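Local structure of Non-sulfated chondroitin lyase E66 (Autographa californica nucleopolyhedrovirus, 3VSN) at residues Gln441-Thr446 and Phe588-Val593; Ile151-Asn156 and Tyr199-Met204. The protein is a chondroitin lyase of the viral envelope, essential for oral infectivity, that may digest the chondroitin sulfate barrier of the peritrophic matrix in the host midgut. All coordinates share one frame; numbering follows the deposited sequence.

Interaction 1 (Gln441-Thr446 and Phe588-Val593); sequences QFKSCT and FNYPWV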
ATOM      1  N   GLN A 441      20.865  11.903  -7.517  1.00 13.01           N
ATOM      2  CA  GLN A 441      20.842  10.757  -8.412  1.00 12.79           C
ATOM      3  C   GLN A 441      21.510   9.573  -7.729  1.00 12.62           C
ATOM      4  O   GLN A 441      22.323   9.755  -6.816  1.00 12.50           O
ATOM      5  CB  GLN A 441      21.547  11.079  -9.733  1.00 12.88           C
ATOM      6  CG  GLN A 441      23.037  11.366  -9.599  1.00 13.16           C
ATOM      7  CD  GLN A 441      23.716  11.522 -10.943  1.00 13.51           C
ATOM      8  OE1 GLN A 441      23.910  10.548 -11.668  1.00 14.03           O
ATOM      9  NE2 GLN A 441      24.082  12.750 -11.281  1.00 13.38           N
ATOM     10  N   PHE A 442      21.151   8.367  -8.160  1.00 12.24           N
ATOM     11  CA  PHE A 442      21.822   7.158  -7.691  1.00 11.99           C
ATOM     12  C   PHE A 442      21.556   5.959  -8.587  1.00 11.94           C
ATOM     13  O   PHE A 442      20.605   5.948  -9.374  1.00 11.88           O
ATOM     14  CB  PHE A 442      21.457   6.828  -6.227  1.00 11.80           C
ATOM     15  CG  PHE A 442      19.973   6.705  -5.960  1.00 11.73           C
ATOM     16  CD1 PHE A 442      19.243   5.620  -6.442  1.00 11.68           C
ATOM     17  CD2 PHE A 442      19.313   7.659  -5.185  1.00 11.80           C
ATOM     18  CE1 PHE A 442      17.882   5.503  -6.184  1.00 11.72           C
ATOM     19  CE2 PHE A 442      17.953   7.541  -4.915  1.00 11.74           C
ATOM     20  CZ  PHE A 442      17.236   6.464  -5.414  1.00 11.76           C
ATOM     21  N   LYS A 443      22.421   4.958  -8.465  1.00 11.78           N
ATOM     22  CA  LYS A 443      22.098   3.608  -8.899  1.00 11.73           C
ATOM     23  C   LYS A 443      21.847   2.807  -7.628  1.00 11.52           C
ATOM     24  O   LYS A 443      22.651   2.846  -6.699  1.00 11.37           O
ATOM     25  CB  LYS A 443      23.247   3.005  -9.707  1.00 11.94           C
ATOM     26  CG  LYS A 443      23.492   3.664 -11.063  1.00 12.42           C
ATOM     27  CD  LYS A 443      22.832   2.891 -12.197  1.00 12.72           C
ATOM     28  CE  LYS A 443      22.942   3.611 -13.537  1.00 12.92           C
ATOM     29  NZ  LYS A 443      24.325   3.690 -14.089  1.00 13.13           N
ATOM     30  N   SER A 444      20.715   2.109  -7.579  1.00 11.33           N
ATOM     31  CA  SER A 444      20.301   1.398  -6.374  1.00 11.27           C
ATOM     32  C   SER A 444      20.094  -0.077  -6.684  1.00 11.18           C
ATOM     33  O   SER A 444      19.358  -0.419  -7.610  1.00 10.98           O
ATOM     34  CB  SER A 444      19.012   2.010  -5.812  1.00 11.28           C
ATOM     35  OG  SER A 444      18.503   1.246  -4.730  1.00 11.43           O
ATOM     36  N   CYS A 445      20.752  -0.934  -5.903  1.00 11.07           N
ATOM     37  CA  CYS A 445      20.662  -2.381  -6.057  1.00 11.11           C
ATOM     38  C   CYS A 445      20.093  -2.970  -4.775  1.00 10.96           C
ATOM     39  O   CYS A 445      20.713  -2.857  -3.719  1.00 10.89           O
ATOM     40  CB  CYS A 445      22.052  -2.980  -6.294  1.00 11.25           C
ATOM     41  SG  CYS A 445      22.982  -2.301  -7.687  1.00 11.80           S
ATOM     42  N   THR A 446      18.923  -3.595  -4.857  1.00 10.89           N
ATOM     43  CA  THR A 446      18.331  -4.241  -3.683  1.00 10.83           C
ATOM     44  C   THR A 446      18.061  -5.711  -3.971  1.00 10.90           C
ATOM     45  O   THR A 446      17.574  -6.048  -5.043  1.00 10.90           O
ATOM     46  CB  THR A 446      17.012  -3.565  -3.257  1.00 10.90           C
ATOM     47  OG1 THR A 446      17.136  -2.143  -3.365  1.00 10.94           O
ATOM     48  CG2 THR A 446      16.644  -3.936  -1.821  1.00 11.04           C
ATOM     49  N   PHE A 588      23.795  -7.542 -10.632  1.00 10.37           N
ATOM     50  CA  PHE A 588      23.399  -6.216 -11.052  1.00 10.71           C
ATOM     51  C   PHE A 588      24.459  -5.769 -12.044  1.00 10.98           C
ATOM     52  O   PHE A 588      25.633  -5.663 -11.695  1.00 11.11           O
ATOM     53  CB  PHE A 588      23.347  -5.259  -9.852  1.00 10.47           C
ATOM     54  CG  PHE A 588      22.404  -5.696  -8.758  1.00 10.50           C
ATOM     55  CD1 PHE A 588      21.069  -5.299  -8.773  1.00 10.57           C
ATOM     56  CD2 PHE A 588      22.853  -6.497  -7.707  1.00 10.54           C
ATOM     57  CE1 PHE A 588      20.194  -5.695  -7.766  1.00 10.44           C
ATOM     58  CE2 PHE A 588      21.980  -6.899  -6.698  1.00 10.52           C
ATOM     59  CZ  PHE A 588      20.652  -6.497  -6.731  1.00 10.48           C
ATOM     60  N   ASN A 589      24.062  -5.548 -13.287  1.00 11.31           N
ATOM     61  CA  ASN A 589      24.995  -5.055 -14.302  1.00 11.69           C
ATOM     62  C   ASN A 589      24.259  -4.094 -15.210  1.00 11.68           C
ATOM     63  O   ASN A 589      23.898  -4.432 -16.337  1.00 11.67           O
ATOM     64  CB  ASN A 589      25.627  -6.200 -15.105  1.00 12.06           C
ATOM     65  CG  ASN A 589      26.774  -5.731 -15.991  1.00 12.43           C
ATOM     66  OD1 ASN A 589      27.465  -4.758 -15.672  1.00 12.97           O
ATOM     67  ND2 ASN A 589      26.984  -6.420 -17.107  1.00 12.57           N
ATOM     68  N   TYR A 590      24.024  -2.893 -14.691  1.00 11.76           N
ATOM     69  CA  TYR A 590      23.177  -1.916 -15.361  1.00 11.62           C
ATOM     70  C   TYR A 590      23.415  -1.875 -16.877  1.00 11.78           C
ATOM     71  O   TYR A 590      24.556  -1.706 -17.309  1.00 12.09           O
ATOM     72  CB  TYR A 590      23.345  -0.519 -14.752  1.00 11.57           C
ATOM     73  CG  TYR A 590      22.225   0.367 -15.202  1.00 11.53           C
ATOM     74  CD1 TYR A 590      22.330   1.106 -16.377  1.00 11.52           C
ATOM     75  CD2 TYR A 590      21.025   0.399 -14.504  1.00 11.46           C
ATOM     76  CE1 TYR A 590      21.280   1.887 -16.825  1.00 11.65           C
ATOM     77  CE2 TYR A 590      19.970   1.175 -14.939  1.00 11.59           C
ATOM     78  CZ  TYR A 590      20.105   1.917 -16.097  1.00 11.61           C
ATOM     79  OH  TYR A 590      19.058   2.684 -16.528  1.00 11.88           O
ATOM     80  N   PRO A 591      22.340  -1.987 -17.688  1.00 11.69           N
ATOM     81  CA  PRO A 591      20.909  -1.950 -17.349  1.00 11.62           C
ATOM     82  C   PRO A 591      20.264  -3.277 -16.927  1.00 11.54           C
ATOM     83  O   PRO A 591      19.071  -3.301 -16.599  1.00 11.55           O
ATOM     84  CB  PRO A 591      20.272  -1.460 -18.653  1.00 11.58           C
ATOM     85  CG  PRO A 591      21.145  -2.042 -19.712  1.00 11.78           C
ATOM     86  CD  PRO A 591      22.545  -2.035 -19.152  1.00 11.78           C
ATOM     87  N   TRP A 592      21.040  -4.357 -16.936  1.00 11.40           N
ATOM     88  CA  TRP A 592      20.509  -5.690 -16.659  1.00 11.37           C
ATOM     89  C   TRP A 592      20.535  -6.058 -15.204  1.00 11.33           C
ATOM     90  O   TRP A 592      21.441  -5.669 -14.468  1.00 11.03           O
ATOM     91  CB  TRP A 592      21.251  -6.733 -17.490  1.00 11.57           C
ATOM     92  CG  TRP A 592      20.943  -6.584 -18.957  1.00 11.63           C
ATOM     93  CD1 TRP A 592      21.701  -5.932 -19.929  1.00 11.67           C
ATOM     94  CD2 TRP A 592      19.748  -7.058 -19.659  1.00 11.64           C
ATOM     95  NE1 TRP A 592      21.078  -5.983 -21.150  1.00 11.65           N
ATOM     96  CE2 TRP A 592      19.903  -6.649 -21.058  1.00 11.71           C
ATOM     97  CE3 TRP A 592      18.613  -7.771 -19.284  1.00 11.69           C
ATOM     98  CZ2 TRP A 592      18.945  -6.946 -22.021  1.00 11.74           C
ATOM     99  CZ3 TRP A 592      17.654  -8.062 -20.262  1.00 11.72           C
ATOM    100  CH2 TRP A 592      17.820  -7.661 -21.599  1.00 11.75           C
ATOM    101  N   VAL A 593      19.518  -6.800 -14.780  1.00 11.16           N
ATOM    102  CA  VAL A 593      19.503  -7.418 -13.457  1.00 11.20           C
ATOM    103  C   VAL A 593      19.116  -8.887 -13.629  1.00 11.50           C
ATOM    104  O   VAL A 593      18.326  -9.225 -14.520  1.00 11.41           O
ATOM    105  CB  VAL A 593      18.563  -6.673 -12.466  1.00 11.15           C
ATOM    106  CG1 VAL A 593      17.093  -6.857 -12.832  1.00 10.95           C
ATOM    107  CG2 VAL A 593      18.815  -7.122 -11.030  1.00 11.09           C
TER
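C445 and F588 bring the two backbones to 6.9 Å between their CA atoms, whereas K443 and Y590 stand 8.6 Å apart at CA, and with no hydrogen bond crossing between them, strand segment 441-446 and the hairpin turn of 588-593 meet mainly through side chains. At the closer end C445 lies over one face of the F588 ring in a CH-pi contact, its CB 3.5 Å from F588 CD1 and nearly above the ring centre. The sulfur adds an oblique sulfur-aromatic contact: with SG set beside the backbone N (chi1 -56°), it leans back over the root of the ring, 3.6 Å from F588 CG. The far end of the same ring meets a backbone carbonyl oxygen in its plane, T446 O, 3.5 Å from F588 CZ. K443 reaches Y590 differently, with the chain bent at chi2 (-98°) and again at chi4, crossing the tyrosine at about a right angle. K443 CE sits 3.7 Å from Y590 CG, over the ring centre, while NZ is 4.4 Å from the ring centroid and 27° off the normal, a cation-pi contact. P591, joined to Y590 by a cis peptide, places its CB over the rim of the opposite face. Y431 also offers K443 a cation-pi partner, and E574 forms a salt bridge with NZ. The lysine charge is therefore probably steadied by carboxylate and pi electrons together, while sulfur and methylene pack on one phenylalanine face where two beta-sheets meet.

Interaction 2 (Ile151-Asn156 and Tyr199-Met204); sequences ITIVLN and YTYSQM. Unlike the reference sequence in segment 199-204: M204 (reference Ile).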
ATOM      1  N   ILE A 151     -29.051  -1.836  10.267  1.00 15.71           N
ATOM      2  CA  ILE A 151     -30.072  -2.015  11.305  1.00 15.65           C
ATOM      3  C   ILE A 151     -31.182  -2.959  10.833  1.00 15.71           C
ATOM      4  O   ILE A 151     -31.505  -3.931  11.519  1.00 15.80           O
ATOM      5  CB  ILE A 151     -30.640  -0.661  11.811  1.00 15.53           C
ATOM      6  CG1 ILE A 151     -29.552   0.109  12.568  1.00 15.54           C
ATOM      7  CG2 ILE A 151     -31.843  -0.883  12.724  1.00 15.54           C
ATOM      8  CD1 ILE A 151     -29.961   1.475  13.087  1.00 15.37           C
ATOM      9  N   THR A 152     -31.734  -2.689   9.650  1.00 15.74           N
ATOM     10  CA  THR A 152     -32.806  -3.509   9.082  1.00 16.01           C
ATOM     11  C   THR A 152     -32.421  -4.995   8.972  1.00 16.03           C
ATOM     12  O   THR A 152     -33.191  -5.870   9.381  1.00 15.91           O
ATOM     13  CB  THR A 152     -33.273  -2.968   7.713  1.00 16.17           C
ATOM     14  OG1 THR A 152     -33.734  -1.619   7.865  1.00 16.40           O
ATOM     15  CG2 THR A 152     -34.404  -3.820   7.140  1.00 16.18           C
ATOM     16  N   ILE A 153     -31.234  -5.274   8.442  1.00 15.92           N
ATOM     17  CA  ILE A 153     -30.820  -6.665   8.238  1.00 16.12           C
ATOM     18  C   ILE A 153     -30.498  -7.396   9.545  1.00 16.36           C
ATOM     19  O   ILE A 153     -31.011  -8.494   9.772  1.00 16.90           O
ATOM     20  CB  ILE A 153     -29.679  -6.805   7.204  1.00 16.16           C
ATOM     21  CG1 ILE A 153     -30.118  -6.219   5.860  1.00 16.05           C
ATOM     22  CG2 ILE A 153     -29.282  -8.272   7.039  1.00 16.24           C
ATOM     23  CD1 ILE A 153     -29.031  -6.151   4.805  1.00 16.39           C
ATOM     24  N   VAL A 154     -29.680  -6.805  10.415  1.00 16.15           N
ATOM     25  CA  VAL A 154     -29.312  -7.516  11.652  1.00 16.40           C
ATOM     26  C   VAL A 154     -30.508  -7.781  12.575  1.00 16.74           C
ATOM     27  O   VAL A 154     -30.475  -8.710  13.385  1.00 16.21           O
ATOM     28  CB  VAL A 154     -28.138  -6.866  12.434  1.00 16.20           C
ATOM     29  CG1 VAL A 154     -26.920  -6.692  11.534  1.00 15.89           C
ATOM     30  CG2 VAL A 154     -28.546  -5.545  13.084  1.00 16.15           C
ATOM     31  N   LEU A 155     -31.559  -6.974  12.432  1.00 17.22           N
ATOM     32  CA  LEU A 155     -32.774  -7.130  13.230  1.00 18.19           C
ATOM     33  C   LEU A 155     -33.861  -7.931  12.505  1.00 18.80           C
ATOM     34  O   LEU A 155     -35.011  -7.957  12.952  1.00 19.29           O
ATOM     35  CB  LEU A 155     -33.322  -5.756  13.655  1.00 18.19           C
ATOM     36  CG  LEU A 155     -32.475  -4.864  14.572  1.00 18.48           C
ATOM     37  CD1 LEU A 155     -33.241  -3.605  14.952  1.00 18.52           C
ATOM     38  CD2 LEU A 155     -32.022  -5.606  15.824  1.00 18.45           C
ATOM     39  N   ASN A 156     -33.495  -8.598  11.407  1.00 19.13           N
ATOM     40  CA  ASN A 156     -34.481  -9.241  10.531  1.00 19.84           C
ATOM     41  C   ASN A 156     -35.295 -10.390  11.146  1.00 21.07           C
ATOM     42  O   ASN A 156     -36.324 -10.775  10.600  1.00 21.52           O
ATOM     43  CB  ASN A 156     -33.866  -9.654   9.181  1.00 19.27           C
ATOM     44  CG  ASN A 156     -33.003 -10.907   9.271  1.00 18.83           C
ATOM     45  OD1 ASN A 156     -32.566 -11.314  10.349  1.00 18.96           O
ATOM     46  ND2 ASN A 156     -32.741 -11.515   8.123  1.00 18.50           N
ATOM     47  N   TYR A 199     -28.664   1.121  -1.740  1.00 17.91           N
ATOM     48  CA  TYR A 199     -29.699   1.360  -2.749  1.00 18.39           C
ATOM     49  C   TYR A 199     -30.256   0.049  -3.305  1.00 18.55           C
ATOM     50  O   TYR A 199     -31.477  -0.131  -3.357  1.00 18.86           O
ATOM     51  CB  TYR A 199     -29.233   2.261  -3.901  1.00 18.81           C
ATOM     52  CG  TYR A 199     -30.285   2.353  -4.992  1.00 19.20           C
ATOM     53  CD1 TYR A 199     -31.396   3.186  -4.846  1.00 19.36           C
ATOM     54  CD2 TYR A 199     -30.195   1.571  -6.146  1.00 19.37           C
ATOM     55  CE1 TYR A 199     -32.374   3.253  -5.827  1.00 19.61           C
ATOM     56  CE2 TYR A 199     -31.166   1.636  -7.135  1.00 19.58           C
ATOM     57  CZ  TYR A 199     -32.249   2.481  -6.969  1.00 19.79           C
ATOM     58  OH  TYR A 199     -33.216   2.550  -7.941  1.00 20.34           O
ATOM     59  N   THR A 200     -29.367  -0.850  -3.728  1.00 17.93           N
ATOM     60  CA  THR A 200     -29.782  -2.154  -4.248  1.00 17.89           C
ATOM     61  C   THR A 200     -30.650  -2.901  -3.233  1.00 17.74           C
ATOM     62  O   THR A 200     -31.693  -3.457  -3.593  1.00 17.65           O
ATOM     63  CB  THR A 200     -28.574  -3.018  -4.660  1.00 17.97           C
ATOM     64  OG1 THR A 200     -27.875  -2.373  -5.726  1.00 18.31           O
ATOM     65  CG2 THR A 200     -29.020  -4.397  -5.135  1.00 18.22           C
ATOM     66  N   TYR A 201     -30.221  -2.901  -1.972  1.00 17.03           N
ATOM     67  CA  TYR A 201     -31.000  -3.517  -0.905  1.00 16.90           C
ATOM     68  C   TYR A 201     -32.386  -2.874  -0.751  1.00 16.94           C
ATOM     69  O   TYR A 201     -33.380  -3.584  -0.580  1.00 16.92           O
ATOM     70  CB  TYR A 201     -30.240  -3.510   0.427  1.00 16.42           C
ATOM     71  CG  TYR A 201     -31.028  -4.132   1.564  1.00 16.14           C
ATOM     72  CD1 TYR A 201     -31.429  -5.470   1.513  1.00 15.93           C
ATOM     73  CD2 TYR A 201     -31.385  -3.380   2.682  1.00 16.02           C
ATOM     74  CE1 TYR A 201     -32.160  -6.037   2.549  1.00 16.08           C
ATOM     75  CE2 TYR A 201     -32.112  -3.938   3.720  1.00 15.79           C
ATOM     76  CZ  TYR A 201     -32.500  -5.259   3.647  1.00 15.93           C
ATOM     77  OH  TYR A 201     -33.216  -5.801   4.687  1.00 16.45           O
ATOM     78  N   SER A 202     -32.455  -1.545  -0.831  1.00 17.21           N
ATOM     79  CA  SER A 202     -33.743  -0.846  -0.733  1.00 17.95           C
ATOM     80  C   SER A 202     -34.699  -1.265  -1.853  1.00 18.25           C
ATOM     81  O   SER A 202     -35.900  -1.411  -1.624  1.00 17.93           O
ATOM     82  CB  SER A 202     -33.572   0.679  -0.687  1.00 18.03           C
ATOM     83  OG  SER A 202     -33.203   1.215  -1.946  1.00 18.68           O
ATOM     84  N   GLN A 203     -34.157  -1.474  -3.053  1.00 18.75           N
ATOM     85  CA  GLN A 203     -34.949  -1.964  -4.184  1.00 19.20           C
ATOM     86  C   GLN A 203     -35.419  -3.408  -3.995  1.00 19.27           C
ATOM     87  O   GLN A 203     -36.533  -3.764  -4.396  1.00 19.30           O
ATOM     88  CB  GLN A 203     -34.184  -1.808  -5.498  1.00 19.54           C
ATOM     89  CG  GLN A 203     -34.119  -0.383  -6.026  1.00 19.69           C
ATOM     90  CD  GLN A 203     -35.449   0.112  -6.572  1.00 20.25           C
ATOM     91  OE1 GLN A 203     -36.316   0.563  -5.822  1.00 20.28           O
ATOM     92  NE2 GLN A 203     -35.607   0.042  -7.887  1.00 20.34           N
ATOM     93  N   MET A 204     -34.580  -4.235  -3.376  1.00 19.30           N
ATOM     94  CA  MET A 204     -34.959  -5.609  -3.051  1.00 19.78           C
ATOM     95  C   MET A 204     -36.101  -5.632  -2.033  1.00 20.08           C
ATOM     96  O   MET A 204     -37.015  -6.456  -2.137  1.00 19.98           O
ATOM     97  CB  MET A 204     -33.759  -6.394  -2.526  1.00 20.16           C
ATOM     98  CG  MET A 204     -32.657  -6.596  -3.554  1.00 20.55           C
ATOM     99  SD  MET A 204     -31.209  -7.383  -2.829  1.00 22.01           S
ATOM    100  CE  MET A 204     -31.752  -9.088  -2.781  1.00 21.33           C
TER
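Helix-to-helix packing through a single buried tyrosine defines this contact, which joins the C-terminal end of helix 138-154 to helix 189-205 in the N-terminal alpha-helical domain. The backbones stay well separated, I153 CA and Y201 CA being 9.7 Å apart, and the tyrosine, with I153 reaching toward it, spans the distance. Y201 extends with CG anti to the backbone N (chi1 179°), sending its hydroxyl end toward helix 138-154. I153 comes from the opposite direction and runs over the ring: its CD1 lies 3.8 Å from the Y201 centroid and 12° off the normal, a CH-pi contact over the face. Behind that methyl, I153 CG1 presses on the phenol end, 3.4 Å from Y201 CZ. T152 takes the edge instead, its methyl CG2 near the ring plane and 3.4 Å from Y201 OH. This hydroxyl thus meets two carbons, T152 CG2 and I153 CG1, yet it is satisfied by a hydrogen bond to E35 of helix 29-48, which should also help fix the ring's position. T152 turns its own hydroxyl back to F148 O, one helical turn earlier, and to T168 OG1, so its methyl is what meets the tyrosine. Y161 and Y268 add further packing from helices 161-175 and 262-269. Such packing between helices adjacent in space but not consecutive in the chain, bridged by a tyrosine, fits the alpha/alpha toroid of this lyase, a fold in keeping with polysaccharide lyase family 8.

From the N terminus the chain first builds the helical toroid, where interaction 2 closes a loop of 42 residues, largely helical, by bringing helix 189-205 back against helix 138-154. Only after that loop is complete does the chain pass into the beta-rich part, where interaction 1 closes a much longer one, 141 residues rich in strand, and ties strand 440-449 of one sheet to the hairpin of strands 584-589 and 592-597 in another. The loops lie in series, neither nested nor crossed. Their centres are 56 Å apart on opposite sides of the chain's centre, an example of a two-part protein in which each contact lies wholly within its own part.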